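Iron-regulated ABC transporter siderophore-binding protein SirA (Staphylococcus aureus subsp. aureus, PDB 3MWF) binds the ferric siderophore staphyloferrin B and probably passes it to an ABC transporter for iron uptake. Local coordinates at residues A[161-166]-A[188-193]. Residues are numbered along the deposited sequence; the frame is centred on the assembly and turned at random.
Sequences LKASVV and LGFKRN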
loop_
_atom_site.group_PDB
_atom_site.type_symbol
_atom_site.label_atom_id
_atom_site.label_comp_id
_atom_site.label_asym_id
_atom_site.label_seq_id
_atom_site.Cartn_x
_atom_site.Cartn_y
_atom_site.Cartn_z
ATOM N N LEU A 161 -4.605 19.548 -8.494
ATOM C CA LEU A 161 -3.171 19.683 -8.375
ATOM C C LEU A 161 -2.528 18.436 -8.973
ATOM O O LEU A 161 -3.096 17.348 -8.907
ATOM C CB LEU A 161 -2.750 19.774 -6.901
ATOM C CG LEU A 161 -3.323 20.952 -6.110
ATOM C CD1 LEU A 161 -2.723 20.925 -4.706
ATOM C CD2 LEU A 161 -3.041 22.259 -6.843
ATOM N N LYS A 162 -1.338 18.617 -9.514
ATOM C CA LYS A 162 -0.463 17.474 -9.785
ATOM C C LYS A 162 0.342 17.107 -8.529
ATOM O O LYS A 162 0.848 17.972 -7.801
ATOM C CB LYS A 162 0.449 17.767 -10.968
ATOM C CG LYS A 162 -0.316 17.759 -12.270
ATOM C CD LYS A 162 0.590 18.139 -13.443
ATOM C CE LYS A 162 0.587 19.623 -13.712
ATOM N NZ LYS A 162 1.524 19.999 -14.829
ATOM N N ALA A 163 0.463 15.799 -8.293
ATOM C CA ALA A 163 1.179 15.288 -7.112
ATOM C C ALA A 163 2.211 14.266 -7.569
ATOM O O ALA A 163 2.044 13.629 -8.615
ATOM C CB ALA A 163 0.184 14.614 -6.130
ATOM N N SER A 164 3.286 14.140 -6.799
ATOM C CA SER A 164 4.151 12.937 -6.935
ATOM C C SER A 164 4.519 12.475 -5.541
ATOM O O SER A 164 4.548 13.280 -4.610
ATOM C CB SER A 164 5.394 13.204 -7.775
ATOM O OG SER A 164 6.282 14.137 -7.168
ATOM N N VAL A 165 4.773 11.176 -5.423
ATOM C CA VAL A 165 5.188 10.556 -4.173
ATOM C C VAL A 165 6.599 10.029 -4.430
ATOM O O VAL A 165 6.806 9.112 -5.248
ATOM C CB VAL A 165 4.225 9.400 -3.791
ATOM C CG1 VAL A 165 4.715 8.714 -2.486
ATOM C CG2 VAL A 165 2.806 9.963 -3.615
ATOM N N VAL A 166 7.569 10.658 -3.783
ATOM C CA VAL A 166 8.999 10.360 -4.013
ATOM C C VAL A 166 9.503 9.627 -2.789
ATOM O O VAL A 166 9.319 10.112 -1.653
ATOM C CB VAL A 166 9.800 11.658 -4.219
ATOM C CG1 VAL A 166 11.303 11.388 -4.297
ATOM C CG2 VAL A 166 9.298 12.388 -5.518
ATOM N N LEU A 188 -8.310 10.372 -5.164
ATOM C CA LEU A 188 -8.609 11.664 -4.550
ATOM C C LEU A 188 -8.678 12.815 -5.557
ATOM O O LEU A 188 -9.006 13.938 -5.196
ATOM C CB LEU A 188 -7.577 11.962 -3.474
ATOM C CG LEU A 188 -7.640 10.982 -2.310
ATOM C CD1 LEU A 188 -6.459 11.232 -1.422
ATOM C CD2 LEU A 188 -8.997 11.141 -1.513
ATOM N N GLY A 189 -8.343 12.520 -6.808
ATOM C CA GLY A 189 -8.396 13.508 -7.893
ATOM C C GLY A 189 -7.131 14.252 -8.243
ATOM O O GLY A 189 -7.152 15.138 -9.109
ATOM N N PHE A 190 -6.017 13.914 -7.586
ATOM C CA PHE A 190 -4.731 14.474 -7.946
ATOM C C PHE A 190 -4.357 13.930 -9.302
ATOM O O PHE A 190 -4.703 12.801 -9.616
ATOM C CB PHE A 190 -3.653 14.063 -6.936
ATOM C CG PHE A 190 -3.782 14.770 -5.594
ATOM C CD1 PHE A 190 -3.247 16.050 -5.415
ATOM C CD2 PHE A 190 -4.420 14.140 -4.527
ATOM C CE1 PHE A 190 -3.340 16.701 -4.186
ATOM C CE2 PHE A 190 -4.545 14.806 -3.264
ATOM C CZ PHE A 190 -4.014 16.065 -3.105
ATOM N N LYS A 191 -3.632 14.731 -10.074
ATOM C CA LYS A 191 -3.151 14.306 -11.397
ATOM C C LYS A 191 -1.633 14.223 -11.407
ATOM O O LYS A 191 -0.967 14.514 -10.405
ATOM C CB LYS A 191 -3.639 15.278 -12.483
ATOM C CG LYS A 191 -5.136 15.387 -12.552
ATOM C CD LYS A 191 -5.817 14.068 -12.790
ATOM C CE LYS A 191 -7.361 14.189 -12.731
ATOM N NZ LYS A 191 -8.028 12.872 -12.879
ATOM N N ARG A 192 -1.080 13.789 -12.550
ATOM C CA ARG A 192 0.365 13.612 -12.693
ATOM C C ARG A 192 0.870 14.411 -13.883
ATOM O O ARG A 192 0.116 14.625 -14.851
ATOM C CB ARG A 192 0.682 12.133 -12.948
ATOM C CG ARG A 192 0.091 11.201 -11.898
ATOM C CD ARG A 192 0.539 9.766 -12.132
ATOM N NE ARG A 192 -0.089 8.816 -11.196
ATOM C CZ ARG A 192 -1.223 8.147 -11.402
ATOM N NH1 ARG A 192 -1.920 8.312 -12.542
ATOM N NH2 ARG A 192 -1.675 7.306 -10.474
ATOM N N ASN A 193 2.134 14.817 -13.845
ATOM C CA ASN A 193 2.735 15.479 -15.010
ATOM C C ASN A 193 2.657 14.534 -16.193
ATOM O O ASN A 193 2.588 13.314 -16.026
ATOM C CB ASN A 193 4.149 16.012 -14.736
ATOM C CG ASN A 193 5.197 14.927 -14.699
ATOM O OD1 ASN A 193 5.499 14.288 -15.736
ATOM N ND2 ASN A 193 5.804 14.731 -13.529
HETATM O O HOH W 1 3.095 14.822 -11.131
#
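Phe190 turns CG beside its own backbone N, anti to the carbonyl carbon (chi1 -73°), which sets CG 4.0 Å from Ala163 CB. The second torsion (chi2 -83°) then turns the ring so that one ring atom serves both Leu161 and Ala163: Phe190 CD1 lies 3.8 Å from Ala163 CB and 4.0 Å from Leu161 CB. Ala163 CB meets the ring obliquely. Leu185 of helix 179-187 also packs on Phe190, and Trp159 forms an edge-to-face pair with it.

The aliphatic chain of Lys162 runs past the carbonyl of Lys191 and reaches the backbone at Asn193, with Lys162 CD 3.7 Å from Asn193 N.

The backbones are joined on both sides of Lys162. Lys191 N donates to Leu161 O at 2.9 Å, almost straight at 172°. Ala163 N donates to Lys191 O, also 2.9 Å, nearly along the C=O axis. Lys191 O takes a further CA-H contact from Lys162 CA at 3.1 Å. Beyond this, a water bridges the chains, donating to Ala163 O and accepting from Asn193 N. Asn193 is the N-cap of helix 194-201, its OD1 bonded to Leu196 N.

Together the two bonds form a single parallel beta bridge. It ties the loop between two helices to the start of strand 163-168, the middle strand of a five-stranded mixed sheet in this periplasmic-binding-protein fold.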